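Local coordinates for protein ferulic acid decarboxylase 1 (Candida dubliniensis, PDB 4ZAD) that probably catalyses the reversible decarboxylation of ferulic, p-coumaric and cinnamic acids to their vinyl derivatives, using prenylated FMN and manganese, at residues W163-P168 with Q196-V201; K170-W175 with G237-E242; D212-A217 with G274-D279. One frame throughout, in Å; residues are numbered along the deposited sequence.

Interaction 1. Residues W163-P168 with Q196-V201; sequences WVLQTP and QHVKQV. With 4LU (1-deoxy-5-O-phosphono-1-(3,3,4,5-tetramethyl-9,11-dioxo-2,3,8,9,10,11-hexahydro-7H-quinolino[1,8-fg]pteridin-12-ium-7-y l)-D-ribitol), chain E.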
loop_
_atom_site.group_PDB
_atom_site.type_symbol
_atom_site.label_atom_id
_atom_site.label_comp_id
_atom_site.label_asym_id
_atom_site.label_seq_id
_atom_site.Cartn_x
_atom_site.Cartn_y
_atom_site.Cartn_z
ATOM N N TRP A 163 2.774 -0.048 33.778
ATOM C CA TRP A 163 3.782 0.260 34.793
ATOM C C TRP A 163 3.299 1.512 35.426
ATOM O O TRP A 163 2.941 2.446 34.715
ATOM C CB TRP A 163 5.170 0.547 34.206
ATOM C CG TRP A 163 5.833 -0.563 33.473
ATOM C CD1 TRP A 163 5.920 -0.712 32.136
ATOM C CD2 TRP A 163 6.527 -1.667 34.046
ATOM N NE1 TRP A 163 6.607 -1.856 31.828
ATOM C CE2 TRP A 163 6.991 -2.460 32.994
ATOM C CE3 TRP A 163 6.761 -2.083 35.349
ATOM C CZ2 TRP A 163 7.711 -3.619 33.202
ATOM C CZ3 TRP A 163 7.456 -3.250 35.552
ATOM C CH2 TRP A 163 7.927 -4.001 34.488
ATOM N N VAL A 164 3.306 1.507 36.761
ATOM C CA VAL A 164 2.967 2.648 37.563
ATOM C C VAL A 164 4.245 3.082 38.231
ATOM O O VAL A 164 4.793 2.322 39.041
ATOM C CB VAL A 164 1.939 2.243 38.642
ATOM C CG1 VAL A 164 1.554 3.453 39.548
ATOM C CG2 VAL A 164 0.715 1.565 37.996
ATOM N N LEU A 165 4.744 4.266 37.864
ATOM C CA LEU A 165 5.918 4.872 38.487
ATOM C C LEU A 165 5.520 6.271 38.887
ATOM O O LEU A 165 4.768 6.923 38.173
ATOM C CB LEU A 165 7.116 4.908 37.516
ATOM C CG LEU A 165 8.173 3.766 37.504
ATOM C CD1 LEU A 165 7.623 2.410 37.942
ATOM C CD2 LEU A 165 8.817 3.579 36.131
ATOM N N GLN A 166 6.016 6.716 40.046
ATOM C CA GLN A 166 5.752 8.051 40.602
ATOM C C GLN A 166 7.068 8.783 40.882
ATOM O O GLN A 166 8.033 8.172 41.319
ATOM C CB GLN A 166 4.989 7.880 41.906
ATOM C CG GLN A 166 4.497 9.179 42.561
ATOM C CD GLN A 166 3.756 8.898 43.850
ATOM O OE1 GLN A 166 4.366 8.735 44.925
ATOM N NE2 GLN A 166 2.436 8.821 43.756
ATOM N N THR A 167 7.113 10.080 40.610
ATOM C CA THR A 167 8.303 10.912 40.873
ATOM C C THR A 167 8.573 11.017 42.389
ATOM O O THR A 167 7.673 10.806 43.192
ATOM C CB THR A 167 8.140 12.344 40.259
ATOM O OG1 THR A 167 6.926 12.921 40.728
ATOM C CG2 THR A 167 8.100 12.304 38.755
ATOM N N PRO A 168 9.818 11.313 42.795
ATOM C CA PRO A 168 10.092 11.341 44.264
ATOM C C PRO A 168 9.227 12.339 45.040
ATOM O O PRO A 168 8.703 11.999 46.095
ATOM C CB PRO A 168 11.579 11.704 44.355
ATOM C CG PRO A 168 12.155 11.517 42.970
ATOM C CD PRO A 168 11.025 11.569 41.981
ATOM N N GLN A 196 11.041 8.119 26.846
ATOM C CA GLN A 196 9.847 7.518 27.426
ATOM C C GLN A 196 9.671 7.863 28.894
ATOM O O GLN A 196 10.638 7.975 29.659
ATOM C CB GLN A 196 9.859 6.003 27.248
ATOM C CG GLN A 196 9.876 5.597 25.793
ATOM C CD GLN A 196 8.613 6.003 25.044
ATOM O OE1 GLN A 196 8.453 7.177 24.644
ATOM N NE2 GLN A 196 7.698 5.044 24.864
ATOM N N HIS A 197 8.423 8.002 29.306
ATOM C CA HIS A 197 8.193 8.386 30.676
ATOM C C HIS A 197 8.720 7.423 31.749
ATOM O O HIS A 197 9.150 7.875 32.799
ATOM C CB HIS A 197 6.722 8.753 30.886
ATOM C CG HIS A 197 6.351 10.033 30.208
ATOM N ND1 HIS A 197 7.307 10.918 29.767
ATOM C CD2 HIS A 197 5.157 10.598 29.938
ATOM C CE1 HIS A 197 6.718 11.965 29.230
ATOM N NE2 HIS A 197 5.412 11.797 29.326
ATOM N N VAL A 198 8.721 6.116 31.491
ATOM C CA VAL A 198 9.316 5.178 32.470
ATOM C C VAL A 198 10.749 5.595 32.783
ATOM O O VAL A 198 11.189 5.416 33.912
ATOM C CB VAL A 198 9.290 3.694 32.040
ATOM C CG1 VAL A 198 7.889 3.140 32.090
ATOM C CG2 VAL A 198 9.834 3.530 30.677
ATOM N N LYS A 199 11.450 6.162 31.786
ATOM C CA LYS A 199 12.806 6.707 31.970
ATOM C C LYS A 199 12.861 8.100 32.582
ATOM O O LYS A 199 13.610 8.310 33.484
ATOM C CB LYS A 199 13.562 6.748 30.637
ATOM C CG LYS A 199 14.932 7.375 30.726
ATOM C CD LYS A 199 15.979 6.562 30.011
ATOM C CE LYS A 199 17.406 7.060 30.364
ATOM N NZ LYS A 199 17.476 8.565 30.325
ATOM N N GLN A 200 12.093 9.054 32.058
ATOM C CA GLN A 200 11.970 10.380 32.672
ATOM C C GLN A 200 11.769 10.321 34.178
ATOM O O GLN A 200 12.501 10.973 34.941
ATOM C CB GLN A 200 10.855 11.211 32.016
ATOM C CG GLN A 200 11.321 11.823 30.705
ATOM C CD GLN A 200 10.332 12.770 30.050
ATOM O OE1 GLN A 200 9.981 12.573 28.877
ATOM N NE2 GLN A 200 9.888 13.794 30.776
ATOM N N VAL A 201 10.804 9.499 34.589
ATOM C CA VAL A 201 10.404 9.398 35.992
ATOM C C VAL A 201 11.491 8.733 36.804
ATOM O O VAL A 201 11.817 9.186 37.883
ATOM C CB VAL A 201 9.079 8.652 36.162
ATOM C CG1 VAL A 201 8.701 8.617 37.613
ATOM C CG2 VAL A 201 7.981 9.341 35.379
HETATM C C9 4LU E . 2.814 0.103 23.264
HETATM C C8 4LU E . 1.893 -0.950 23.337
HETATM C C7 4LU E . 2.332 -2.275 23.474
HETATM C C10 4LU E . 6.274 0.781 24.348
HETATM C C6 4LU E . 3.800 -2.532 23.455
HETATM N N3 4LU E . 8.816 0.368 25.257
HETATM C C2 4LU E . 8.292 1.599 25.293
HETATM C C13 4LU E . 4.139 -4.245 25.065
HETATM C C5 4LU E . 4.335 -3.889 23.610
HETATM C C1 4LU E . 6.580 -2.778 23.431
HETATM O O2 4LU E . 8.994 2.503 25.764
HETATM N N1 4LU E . 7.032 1.807 24.839
HETATM C C4 4LU E . 8.122 -0.680 24.765
HETATM O O4 4LU E . 8.739 -1.772 24.794
HETATM C C4A 4LU E . 6.843 -0.510 24.290
HETATM N N5 4LU E . 6.094 -1.570 23.383
HETATM C C3 4LU E . 5.787 -3.914 23.543
HETATM C C12 4LU E . 3.651 -4.945 22.748
HETATM C C5A 4LU E . 4.725 -1.376 23.326
HETATM C C7M 4LU E . 1.381 -3.438 23.583
HETATM C C8M 4LU E . 0.433 -0.580 23.317
HETATM C C9A 4LU E . 4.198 -0.067 23.419
HETATM N N10 4LU E . 5.004 1.017 23.917
HETATM C "C1'" 4LU E . 4.768 2.398 23.472
HETATM C "C2'" 4LU E . 4.334 3.216 24.688
HETATM O "O2'" 4LU E . 3.310 2.484 25.391
HETATM C "C3'" 4LU E . 3.846 4.619 24.305
HETATM O "O3'" 4LU E . 4.928 5.369 23.714
HETATM C "C4'" 4LU E . 3.287 5.397 25.517
HETATM O "O4'" 4LU E . 3.168 6.781 25.177
HETATM C "C5'" 4LU E . 4.221 5.301 26.736
HETATM O "O5'" 4LU E . 3.776 6.048 27.851
HETATM P P 4LU E . 4.409 7.438 28.282
HETATM O O2P 4LU E . 3.690 7.596 29.621
HETATM O O3P 4LU E . 3.997 8.386 27.136
HETATM O O1P 4LU E . 5.906 7.223 28.356
#
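Trp163 meets Val198 low on its side chain: CB lies 4.3 Å from Val198 CG1, while the indole stacks on Tyr305 and its NE1 hydrogen-bonds to Ala178 O. Two residues further along the strand, Leu165 points its CB to the same side and carries more of the contact. Its CD2 methyl reaches the helix backbone, 3.7 Å from Val198 O, and its CB sits 4.0 Å from Val201 CG1. Gln166 offers backbone instead, its C atom 3.7 Å from Val201 CG1. Thr167 then brings in a methyl: CG2 lies 3.9 Å from Val201 CG1, the two side chains crossing at about a right angle, and Thr167 OG1 is hydrogen-bonded to Asp169 OD1. One methyl of Val201 thus serves three successive residues, because CG1 is anti to the backbone N (chi1 -178°) and lies against the end of the strand and the residue after it.

The contact is made by van der Waals packing and is mostly buried; the same helix start also holds the cofactor. Gln196, the N-cap of the helix, uses NE2 to grip both O2 and O3' of the prenylated flavin, and His197 N donates to phosphate O1P at 2.8 Å; the helix N terminus probably helps to balance the phosphate charge.

Strand and helix run in nearly the same direction, 26° apart, with their axes 8.6 Å from each other. Strand 162-166 lies between strands 173-176 and 214-220 of the antiparallel sheet, and helix 197-207 packs on it, with Val198 also touching Ser176 of the neighbouring strand.

Interaction 2. Residues K170-W175 with G237-E242; sequences KSWTNW and GATEAE. With MN (manganese (II) ion), chain C; K (potassium ion), chain D; 4LU (1-deoxy-5-O-phosphono-1-(3,3,4,5-tetramethyl-9,11-dioxo-2,3,8,9,10,11-hexahydro-7H-quinolino[1,8-fg]pteridin-12-ium-7-y l)-D-ribitol), chain E.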
loop_
_atom_site.group_PDB
_atom_site.type_symbol
_atom_site.label_atom_id
_atom_site.label_comp_id
_atom_site.label_asym_id
_atom_site.label_seq_id
_atom_site.Cartn_x
_atom_site.Cartn_y
_atom_site.Cartn_z
ATOM N N LYS A 170 6.268 13.177 44.380
ATOM C CA LYS A 170 4.848 12.802 44.222
ATOM C C LYS A 170 3.986 13.691 43.276
ATOM O O LYS A 170 2.779 13.576 43.273
ATOM C CB LYS A 170 4.143 12.701 45.596
ATOM C CG LYS A 170 4.807 11.752 46.631
ATOM C CD LYS A 170 3.998 11.618 47.950
ATOM C CE LYS A 170 4.539 10.493 48.890
ATOM N NZ LYS A 170 4.088 10.570 50.374
ATOM N N SER A 171 4.590 14.544 42.467
ATOM C CA SER A 171 3.823 15.454 41.617
ATOM C C SER A 171 3.338 14.808 40.298
ATOM O O SER A 171 2.494 15.365 39.596
ATOM C CB SER A 171 4.646 16.721 41.320
ATOM O OG SER A 171 5.725 16.429 40.449
ATOM N N TRP A 172 3.843 13.629 39.962
ATOM C CA TRP A 172 3.513 13.031 38.669
ATOM C C TRP A 172 3.479 11.525 38.796
ATOM O O TRP A 172 4.484 10.919 39.161
ATOM C CB TRP A 172 4.558 13.470 37.643
ATOM C CG TRP A 172 4.540 12.784 36.303
ATOM C CD1 TRP A 172 3.514 12.092 35.730
ATOM C CD2 TRP A 172 5.609 12.779 35.353
ATOM N NE1 TRP A 172 3.887 11.645 34.482
ATOM C CE2 TRP A 172 5.165 12.061 34.229
ATOM C CE3 TRP A 172 6.894 13.319 35.347
ATOM C CZ2 TRP A 172 5.953 11.871 33.118
ATOM C CZ3 TRP A 172 7.662 13.154 34.258
ATOM C CH2 TRP A 172 7.203 12.423 33.144
ATOM N N THR A 173 2.320 10.926 38.529
ATOM C CA THR A 173 2.199 9.464 38.554
ATOM C C THR A 173 1.943 9.006 37.158
ATOM O O THR A 173 0.876 9.299 36.598
ATOM C CB THR A 173 1.040 8.990 39.446
ATOM O OG1 THR A 173 1.317 9.352 40.809
ATOM C CG2 THR A 173 0.857 7.462 39.340
ATOM N N ASN A 174 2.918 8.317 36.574
ATOM C CA ASN A 174 2.836 7.933 35.174
ATOM C C ASN A 174 2.341 6.501 35.012
ATOM O O ASN A 174 2.786 5.608 35.724
ATOM C CB ASN A 174 4.189 8.095 34.482
ATOM C CG ASN A 174 4.067 8.112 32.973
ATOM O OD1 ASN A 174 3.824 9.164 32.369
ATOM N ND2 ASN A 174 4.226 6.943 32.350
ATOM N N TRP A 175 1.426 6.290 34.067
ATOM C CA TRP A 175 0.953 4.946 33.707
ATOM C C TRP A 175 1.302 4.734 32.241
ATOM O O TRP A 175 0.897 5.542 31.377
ATOM C CB TRP A 175 -0.559 4.822 33.899
ATOM C CG TRP A 175 -1.076 4.856 35.333
ATOM C CD1 TRP A 175 -0.355 5.057 36.474
ATOM C CD2 TRP A 175 -2.450 4.711 35.752
ATOM N NE1 TRP A 175 -1.189 5.040 37.568
ATOM C CE2 TRP A 175 -2.480 4.840 37.150
ATOM C CE3 TRP A 175 -3.645 4.498 35.077
ATOM C CZ2 TRP A 175 -3.659 4.739 37.889
ATOM C CZ3 TRP A 175 -4.817 4.417 35.809
ATOM C CH2 TRP A 175 -4.805 4.512 37.210
ATOM N N GLY A 237 5.064 15.099 32.577
ATOM C CA GLY A 237 4.508 15.632 33.837
ATOM C C GLY A 237 3.033 15.335 34.049
ATOM O O GLY A 237 2.509 15.617 35.108
ATOM N N ALA A 238 2.364 14.744 33.068
ATOM C CA ALA A 238 0.920 14.555 33.167
ATOM C C ALA A 238 0.550 13.213 33.825
ATOM O O ALA A 238 1.072 12.167 33.424
ATOM C CB ALA A 238 0.300 14.662 31.811
ATOM N N THR A 239 -0.361 13.243 34.804
ATOM C CA THR A 239 -0.823 12.022 35.427
ATOM C C THR A 239 -1.949 11.417 34.559
ATOM O O THR A 239 -3.025 11.998 34.480
ATOM C CB THR A 239 -1.314 12.263 36.868
ATOM O OG1 THR A 239 -0.195 12.605 37.705
ATOM C CG2 THR A 239 -2.062 10.999 37.431
ATOM N N GLU A 240 -1.662 10.287 33.887
ATOM C CA GLU A 240 -2.615 9.593 33.031
ATOM C C GLU A 240 -3.960 9.350 33.719
ATOM O O GLU A 240 -5.013 9.549 33.108
ATOM C CB GLU A 240 -2.078 8.231 32.594
ATOM C CG GLU A 240 -1.070 8.254 31.493
ATOM C CD GLU A 240 0.341 8.593 31.940
ATOM O OE1 GLU A 240 1.196 8.914 31.082
ATOM O OE2 GLU A 240 0.595 8.548 33.147
ATOM N N ALA A 241 -3.945 8.927 34.975
ATOM C CA ALA A 241 -5.214 8.646 35.706
ATOM C C ALA A 241 -6.316 9.711 35.543
ATOM O O ALA A 241 -7.485 9.366 35.532
ATOM C CB ALA A 241 -4.965 8.398 37.221
ATOM N N GLU A 242 -5.936 10.979 35.426
ATOM C CA GLU A 242 -6.893 12.086 35.398
ATOM C C GLU A 242 -7.580 12.189 34.008
ATOM O O GLU A 242 -8.769 12.461 33.906
ATOM C CB GLU A 242 -6.166 13.385 35.748
ATOM C CG GLU A 242 -5.417 13.346 37.065
ATOM C CD GLU A 242 -4.798 14.694 37.490
ATOM O OE1 GLU A 242 -4.654 15.641 36.648
ATOM O OE2 GLU A 242 -4.433 14.779 38.702
HETATM MN MN MN C . 3.025 9.536 30.437
HETATM K K K D . 1.117 6.987 28.644
HETATM C C9 4LU E . 2.814 0.103 23.264
HETATM C C8 4LU E . 1.893 -0.950 23.337
HETATM C C7 4LU E . 2.332 -2.275 23.474
HETATM C C10 4LU E . 6.274 0.781 24.348
HETATM C C6 4LU E . 3.800 -2.532 23.455
HETATM N N3 4LU E . 8.816 0.368 25.257
HETATM C C2 4LU E . 8.292 1.599 25.293
HETATM C C13 4LU E . 4.139 -4.245 25.065
HETATM C C5 4LU E . 4.335 -3.889 23.610
HETATM C C1 4LU E . 6.580 -2.778 23.431
HETATM O O2 4LU E . 8.994 2.503 25.764
HETATM N N1 4LU E . 7.032 1.807 24.839
HETATM C C4 4LU E . 8.122 -0.680 24.765
HETATM O O4 4LU E . 8.739 -1.772 24.794
HETATM C C4A 4LU E . 6.843 -0.510 24.290
HETATM N N5 4LU E . 6.094 -1.570 23.383
HETATM C C3 4LU E . 5.787 -3.914 23.543
HETATM C C12 4LU E . 3.651 -4.945 22.748
HETATM C C5A 4LU E . 4.725 -1.376 23.326
HETATM C C7M 4LU E . 1.381 -3.438 23.583
HETATM C C8M 4LU E . 0.433 -0.580 23.317
HETATM C C9A 4LU E . 4.198 -0.067 23.419
HETATM N N10 4LU E . 5.004 1.017 23.917
HETATM C "C1'" 4LU E . 4.768 2.398 23.472
HETATM C "C2'" 4LU E . 4.334 3.216 24.688
HETATM O "O2'" 4LU E . 3.310 2.484 25.391
HETATM C "C3'" 4LU E . 3.846 4.619 24.305
HETATM O "O3'" 4LU E . 4.928 5.369 23.714
HETATM C "C4'" 4LU E . 3.287 5.397 25.517
HETATM O "O4'" 4LU E . 3.168 6.781 25.177
HETATM C "C5'" 4LU E . 4.221 5.301 26.736
HETATM O "O5'" 4LU E . 3.776 6.048 27.851
HETATM P P 4LU E . 4.409 7.438 28.282
HETATM O O2P 4LU E . 3.690 7.596 29.621
HETATM O O3P 4LU E . 3.997 8.386 27.136
HETATM O O1P 4LU E . 5.906 7.223 28.356
HETATM O O HOH W 1 -1.627 8.034 36.357
HETATM O O HOH W 2 2.384 11.651 31.193
HETATM O O HOH W 3 2.539 10.228 28.302
#
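Thr173 and Thr239 bring the two backbones within 5.0 Å, CA to CA, where the 170-175 segment, turning into a strand, passes the 237-242 segment at 58° just before the latter winds into a helix. A hydrogen bond ties this crossing: Thr173 N donates almost straight to Thr239 OG1 at 3.1 Å. Next to it the Trp172 indole has Gly237 laid over one face, its CA 3.6 Å from the centroid of the six-membered ring of Trp172 in a CH-pi contact, with the amide nitrogens of Gly237 and Ala238 above the same face toward the rim. His197 meets Trp172 edge-to-face.

Beyond this lies the metal and phosphate site of a UbiD-type enzyme. Manganese is bound by Asn174 OD1 at 2.1 Å and Glu240 OE1 at 2.0 Å, together with phosphate oxygen O2P of the prenylated flavin and two waters. The Asn174 amide works twice, since its ND2 also donates to O2P at 2.9 Å. Its plane stands nearly perpendicular to the Glu240 carboxylate. Glu240 is bent at CG (chi2 80°), which carries CD round toward the strand; OE2 then accepts from Trp175 N at 2.6 Å, the donor well above the carboxylate plane. One oxygen therefore faces the metal and the other is held by the strand backbone. Glu240 OE1 and Trp175 O also reach the potassium ion, whose shell takes in the carbonyls of Val229, Ser230 and Met232. One of the manganese waters donates to Ala238 O. One residue on from Glu240, Ala241 CB sits over a face of the Trp175 indole, toward its rim, and a further water joins Thr173 O to Ala241 N, 2.8 Å from each.

Interaction 3. Residues D212-A217 with G274-D279; sequences DKIPFA and GYLDRD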
loop_
_atom_site.group_PDB
_atom_site.type_symbol
_atom_site.label_atom_id
_atom_site.label_comp_id
_atom_site.label_asym_id
_atom_site.label_seq_id
_atom_site.Cartn_x
_atom_site.Cartn_y
_atom_site.Cartn_z
ATOM N N ASP A 212 18.340 2.827 42.880
ATOM C CA ASP A 212 18.272 1.378 43.076
ATOM C C ASP A 212 16.950 0.920 43.670
ATOM O O ASP A 212 16.602 -0.247 43.599
ATOM C CB ASP A 212 19.476 0.849 43.903
ATOM C CG ASP A 212 19.442 1.261 45.368
ATOM O OD1 ASP A 212 19.170 2.453 45.678
ATOM O OD2 ASP A 212 19.717 0.369 46.211
ATOM N N LYS A 213 16.203 1.848 44.244
ATOM C CA LYS A 213 14.979 1.493 44.967
ATOM C C LYS A 213 13.828 2.431 44.583
ATOM O O LYS A 213 13.307 3.198 45.404
ATOM C CB LYS A 213 15.276 1.388 46.503
ATOM C CG LYS A 213 15.642 -0.092 46.940
ATOM C CD LYS A 213 16.764 -0.251 48.000
ATOM C CE LYS A 213 16.227 -0.618 49.403
ATOM N NZ LYS A 213 16.109 -2.080 49.671
ATOM N N ILE A 214 13.473 2.343 43.295
ATOM C CA ILE A 214 12.346 3.088 42.670
ATOM C C ILE A 214 11.081 2.223 42.765
ATOM O O ILE A 214 11.008 1.140 42.164
ATOM C CB ILE A 214 12.593 3.389 41.146
ATOM C CG1 ILE A 214 13.995 3.945 40.889
ATOM C CG2 ILE A 214 11.550 4.330 40.601
ATOM C CD1 ILE A 214 14.631 3.556 39.516
ATOM N N PRO A 215 10.081 2.666 43.534
ATOM C CA PRO A 215 8.860 1.884 43.622
ATOM C C PRO A 215 8.134 1.762 42.279
ATOM O O PRO A 215 8.033 2.754 41.528
ATOM C CB PRO A 215 8.007 2.709 44.586
ATOM C CG PRO A 215 8.963 3.346 45.451
ATOM C CD PRO A 215 10.092 3.734 44.546
ATOM N N PHE A 216 7.628 0.554 42.015
ATOM C CA PHE A 216 6.816 0.284 40.855
ATOM C C PHE A 216 5.675 -0.669 41.163
ATOM O O PHE A 216 5.769 -1.482 42.062
ATOM C CB PHE A 216 7.670 -0.271 39.705
ATOM C CG PHE A 216 7.836 -1.760 39.723
ATOM C CD1 PHE A 216 6.906 -2.581 39.114
ATOM C CD2 PHE A 216 8.934 -2.339 40.317
ATOM C CE1 PHE A 216 7.066 -3.967 39.111
ATOM C CE2 PHE A 216 9.094 -3.715 40.330
ATOM C CZ PHE A 216 8.170 -4.527 39.715
ATOM N N ALA A 217 4.595 -0.535 40.392
ATOM C CA ALA A 217 3.576 -1.579 40.262
ATOM C C ALA A 217 3.460 -1.888 38.777
ATOM O O ALA A 217 3.746 -1.048 37.939
ATOM C CB ALA A 217 2.215 -1.157 40.843
ATOM N N GLY A 274 7.211 -3.899 43.234
ATOM C CA GLY A 274 8.635 -4.042 43.584
ATOM C C GLY A 274 9.510 -2.802 43.527
ATOM O O GLY A 274 9.078 -1.739 43.876
ATOM N N TYR A 275 10.758 -2.967 43.108
ATOM C CA TYR A 275 11.696 -1.865 42.936
ATOM C C TYR A 275 12.333 -1.958 41.569
ATOM O O TYR A 275 12.963 -2.982 41.233
ATOM C CB TYR A 275 12.810 -1.912 43.994
ATOM C CG TYR A 275 12.369 -1.522 45.381
ATOM C CD1 TYR A 275 11.905 -0.223 45.660
ATOM C CD2 TYR A 275 12.396 -2.446 46.425
ATOM C CE1 TYR A 275 11.480 0.130 46.960
ATOM C CE2 TYR A 275 11.975 -2.102 47.707
ATOM C CZ TYR A 275 11.529 -0.826 47.967
ATOM O OH TYR A 275 11.141 -0.509 49.249
ATOM N N LEU A 276 12.183 -0.899 40.781
ATOM C CA LEU A 276 12.956 -0.764 39.536
ATOM C C LEU A 276 14.367 -0.367 39.945
ATOM O O LEU A 276 14.567 0.622 40.671
ATOM C CB LEU A 276 12.355 0.285 38.566
ATOM C CG LEU A 276 13.300 0.714 37.430
ATOM C CD1 LEU A 276 13.771 -0.527 36.592
ATOM C CD2 LEU A 276 12.750 1.803 36.533
ATOM N N ASP A 277 15.334 -1.158 39.477
ATOM C CA ASP A 277 16.713 -1.003 39.873
ATOM C C ASP A 277 17.476 -0.521 38.687
ATOM O O ASP A 277 17.773 -1.254 37.757
ATOM C CB ASP A 277 17.269 -2.324 40.390
ATOM C CG ASP A 277 18.631 -2.186 41.031
ATOM O OD1 ASP A 277 19.363 -1.223 40.756
ATOM O OD2 ASP A 277 18.997 -3.096 41.792
ATOM N N ARG A 278 17.809 0.753 38.720
ATOM C CA ARG A 278 18.416 1.350 37.563
ATOM C C ARG A 278 19.950 1.329 37.683
ATOM O O ARG A 278 20.696 1.826 36.779
ATOM C CB ARG A 278 17.837 2.744 37.341
ATOM C CG ARG A 278 18.045 3.182 35.907
ATOM C CD ARG A 278 16.767 3.493 35.129
ATOM N NE ARG A 278 16.663 4.930 34.954
ATOM C CZ ARG A 278 17.548 5.675 34.295
ATOM N NH1 ARG A 278 18.607 5.147 33.717
ATOM N NH2 ARG A 278 17.363 6.972 34.230
ATOM N N ASP A 279 20.395 0.703 38.772
ATOM C CA ASP A 279 21.790 0.562 39.114
ATOM C C ASP A 279 22.340 -0.776 38.669
ATOM O O ASP A 279 23.525 -1.039 38.831
ATOM C CB ASP A 279 21.968 0.648 40.637
ATOM C CG ASP A 279 21.816 2.038 41.174
ATOM O OD1 ASP A 279 21.377 2.949 40.436
ATOM O OD2 ASP A 279 22.169 2.219 42.365
#
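Ile214 pairs with Leu276 and Phe216 with Gly274 as antiparallel hydrogen-bonded pairs, with Pro215 and Tyr275 the non-hydrogen-bonded pair between them; the strongly twisted short strands run 122° apart. Leu276 N to Ile214 O is short at 2.7 Å, while the return bond from Ile214 N to Leu276 O is weak at 3.3 Å. At the other end Gly274 N donates to Phe216 O at 3.0 Å, and Phe216 N reaches Gly274 O from well above the carbonyl plane. In the antiparallel sheet of the Rift-related domain, 162-166 flanks 214-220 and 300-312 flanks 270-277; Leu276's side chain is about 11 Å from the cofactor.

Ile214 and Leu276 lie side by side, pointing the same way, with Ile214 CD1 3.8 Å from Leu276 CG. On that same face Phe216 turns its ring back over its partner strand: CG sits between its own backbone N and carbonyl carbon (chi1 88°), and CE2 comes 3.3 Å from Gly274 CA. Gly274, with no side chain, leaves room for the ring, whose face takes Gly274 N. On the opposite face Lys213 CG stands over the ring centre of Tyr275 at 3.9 Å in a CH-pi contact.

At the corner that follows, where the chain turns at Arg278 and Asp279, Asp277 OD1 accepts from Asp279 N in an Asx turn and OD2 forms a salt bridge with Arg306 NE. Asp279 OD2 comes 4.5 Å from Asp212 OD1, like charges that could raise the proton affinity of one. The attractive contacts across the pair are the backbone bonds, the apolar side chains and the CH-pi contact.

How the interactions relate
From the N terminus, 163-168 and 170-175 come first, on the neighbouring antiparallel strands 162-166 and 173-176. The chain returns at 196-201 to close interaction 1, runs from that helix into 212-217, which opens interaction 3, and at 237-242 closes interaction 2; 274-279 then closes interaction 3. Interactions 1 and 2 therefore cross, as do 2 and 3, whereas 1 and 3 follow in series. Strand 162-166 links them, bonded through its backbone to 173-176 on one edge and to 214-220 on the other. Interactions 1 and 2 both reach the cofactor, helix 197-207 and helix 240-247 approaching its phosphate; interaction 3 extends the same sheet away from the metal by joining 214-220 to 270-277.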